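Local coordinates for pectate lyase 47 (PDB 1VBL), which is a thermostable, calcium-binding pectate lyase of polysaccharide lyase family 1 that cleaves pectate, the de-esterified polygalacturonate of pectin, by elimination, at residues Y313-G318 against Q326-S331. Numbering follows the deposited sequence.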
loop_
_atom_site.group_PDB
_atom_site.type_symbol
_atom_site.label_atom_id
_atom_site.label_comp_id
_atom_site.label_asym_id
_atom_site.label_seq_id
_atom_site.Cartn_x
_atom_site.Cartn_y
_atom_site.Cartn_z
ATOM N N TYR A 313 5.227 -8.485 11.613
ATOM C CA TYR A 313 3.906 -9.095 11.742
ATOM C C TYR A 313 3.177 -8.991 10.407
ATOM O O TYR A 313 3.566 -8.208 9.536
ATOM C CB TYR A 313 3.100 -8.392 12.844
ATOM C CG TYR A 313 2.531 -7.046 12.456
ATOM C CD1 TYR A 313 1.292 -6.950 11.822
ATOM C CD2 TYR A 313 3.230 -5.865 12.719
ATOM C CE1 TYR A 313 0.760 -5.716 11.458
ATOM C CE2 TYR A 313 2.705 -4.619 12.356
ATOM C CZ TYR A 313 1.469 -4.557 11.729
ATOM O OH TYR A 313 0.932 -3.343 11.379
ATOM N N ALA A 314 2.120 -9.781 10.241
ATOM C CA ALA A 314 1.362 -9.756 8.999
ATOM C C ALA A 314 0.017 -9.062 9.180
ATOM O O ALA A 314 -0.230 -8.011 8.592
ATOM C CB ALA A 314 1.150 -11.179 8.485
ATOM N N TRP A 315 -0.846 -9.646 10.008
ATOM C CA TRP A 315 -2.172 -9.085 10.236
ATOM C C TRP A 315 -2.264 -8.191 11.469
ATOM O O TRP A 315 -2.123 -8.654 12.605
ATOM C CB TRP A 315 -3.201 -10.210 10.336
ATOM C CG TRP A 315 -3.283 -11.053 9.095
ATOM C CD1 TRP A 315 -2.950 -10.679 7.823
ATOM C CD2 TRP A 315 -3.772 -12.396 9.005
ATOM N NE1 TRP A 315 -3.202 -11.710 6.945
ATOM C CE2 TRP A 315 -3.707 -12.775 7.645
ATOM C CE3 TRP A 315 -4.259 -13.316 9.942
ATOM C CZ2 TRP A 315 -4.114 -14.037 7.196
ATOM C CZ3 TRP A 315 -4.664 -14.573 9.497
ATOM C CH2 TRP A 315 -4.588 -14.919 8.133
ATOM N N GLY A 316 -2.504 -6.906 11.229
ATOM C CA GLY A 316 -2.625 -5.955 12.316
ATOM C C GLY A 316 -4.082 -5.759 12.679
ATOM O O GLY A 316 -4.860 -5.208 11.895
ATOM N N VAL A 317 -4.457 -6.223 13.866
ATOM C CA VAL A 317 -5.826 -6.096 14.342
ATOM C C VAL A 317 -5.937 -4.781 15.111
ATOM O O VAL A 317 -5.515 -4.685 16.266
ATOM C CB VAL A 317 -6.203 -7.277 15.263
ATOM C CG1 VAL A 317 -7.615 -7.095 15.803
ATOM C CG2 VAL A 317 -6.100 -8.586 14.493
ATOM N N GLY A 318 -6.492 -3.769 14.452
ATOM C CA GLY A 318 -6.642 -2.466 15.070
ATOM C C GLY A 318 -8.022 -2.243 15.649
ATOM O O GLY A 318 -8.887 -3.120 15.586
ATOM N N GLN A 326 -9.546 -16.101 5.394
ATOM C CA GLN A 326 -9.800 -17.459 4.927
ATOM C C GLN A 326 -8.725 -18.028 4.012
ATOM O O GLN A 326 -8.296 -17.382 3.057
ATOM C CB GLN A 326 -11.115 -17.525 4.143
ATOM C CG GLN A 326 -12.384 -17.339 4.936
ATOM C CD GLN A 326 -13.606 -17.409 4.039
ATOM O OE1 GLN A 326 -13.989 -16.423 3.411
ATOM N NE2 GLN A 326 -14.207 -18.587 3.954
ATOM N N ASN A 327 -8.315 -19.256 4.303
ATOM C CA ASN A 327 -7.364 -19.977 3.472
ATOM C C ASN A 327 -6.132 -19.218 2.977
ATOM O O ASN A 327 -5.859 -19.177 1.774
ATOM C CB ASN A 327 -8.127 -20.566 2.282
ATOM C CG ASN A 327 -9.257 -21.483 2.723
ATOM O OD1 ASN A 327 -9.608 -21.520 3.905
ATOM N ND2 ASN A 327 -9.837 -22.221 1.777
ATOM N N ASN A 328 -5.395 -18.625 3.910
ATOM C CA ASN A 328 -4.174 -17.912 3.572
ATOM C C ASN A 328 -3.038 -18.863 3.911
ATOM O O ASN A 328 -3.141 -19.651 4.851
ATOM C CB ASN A 328 -4.058 -16.617 4.376
ATOM C CG ASN A 328 -5.190 -15.662 4.087
ATOM O OD1 ASN A 328 -6.169 -15.594 4.835
ATOM N ND2 ASN A 328 -5.080 -14.935 2.985
ATOM N N TYR A 329 -1.961 -18.783 3.143
ATOM C CA TYR A 329 -0.814 -19.667 3.318
ATOM C C TYR A 329 0.448 -18.892 3.685
ATOM O O TYR A 329 0.848 -17.976 2.966
ATOM C CB TYR A 329 -0.591 -20.429 2.011
ATOM C CG TYR A 329 0.301 -21.647 2.101
ATOM C CD1 TYR A 329 -0.201 -22.911 1.812
ATOM C CD2 TYR A 329 1.653 -21.533 2.433
ATOM C CE1 TYR A 329 0.615 -24.038 1.843
ATOM C CE2 TYR A 329 2.485 -22.659 2.467
ATOM C CZ TYR A 329 1.953 -23.908 2.169
ATOM O OH TYR A 329 2.751 -25.029 2.192
ATOM N N PHE A 330 1.079 -19.271 4.796
ATOM C CA PHE A 330 2.306 -18.613 5.247
ATOM C C PHE A 330 3.502 -19.555 5.161
ATOM O O PHE A 330 3.420 -20.714 5.567
ATOM C CB PHE A 330 2.196 -18.149 6.707
ATOM C CG PHE A 330 1.215 -17.036 6.929
ATOM C CD1 PHE A 330 -0.148 -17.300 7.017
ATOM C CD2 PHE A 330 1.662 -15.726 7.082
ATOM C CE1 PHE A 330 -1.054 -16.275 7.257
ATOM C CE2 PHE A 330 0.768 -14.688 7.322
ATOM C CZ PHE A 330 -0.597 -14.962 7.411
ATOM N N SER A 331 4.613 -19.039 4.650
ATOM C CA SER A 331 5.839 -19.817 4.531
ATOM C C SER A 331 6.995 -19.019 5.126
ATOM O O SER A 331 7.198 -17.861 4.773
ATOM C CB SER A 331 6.132 -20.122 3.060
ATOM O OG SER A 331 7.323 -20.875 2.925
#
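Trp-315 and Phe-330 meet edge to face in the interior of the chain. The rim of the Phe-330 ring points at one face of the six-membered ring of Trp-315, with centroids 5.2 Å apart and planes turned 74° against each other. The touching atom is Phe-330 CZ, which stands 3.6 Å from Trp-315 CZ2 and lies over the outer part of the indole rather than its middle. On the tryptophan, CG sits anti to the carbonyl carbon (chi1 -60°), which sends the indole across the gap between two backbones that stay well apart here: the CA atoms of Ala-314 and Phe-330, the nearest pair across the two segments, are 9.7 Å apart. The methyl of Ala-314 takes another part of the phenylalanine rim, CB lying 3.7 Å from Phe-330 CE2 and near the ring plane, so two successive residues pack along one ring edge. Asn-328 comes in beside the benzo end of the indole, its CB 3.8 Å from Trp-315 CZ2 and in the plane of that ring. The indole nitrogen NE1 is satisfied by a hydrogen bond to the hydroxyl of Tyr-301, whose ring also stacks on Phe-330 and meets the indole nearly at right angles. With a leucine in place of Trp-315, the Phe-330 edge would probably lose the aromatic face it packs against and the Tyr-301 hydroxyl its NE1 partner. Around this group, strand 315-318 pairs in parallel with 288-289 and 342-345, while strand 322-332 pairs with 293-303 and 351-361. Side chains from two faces of the solenoid, each carried by parallel strand pairing, thus pack together between them, with aromatic residues of neighbouring turns gathered together, as in the interior of the right-handed parallel beta-helix of pectate lyases.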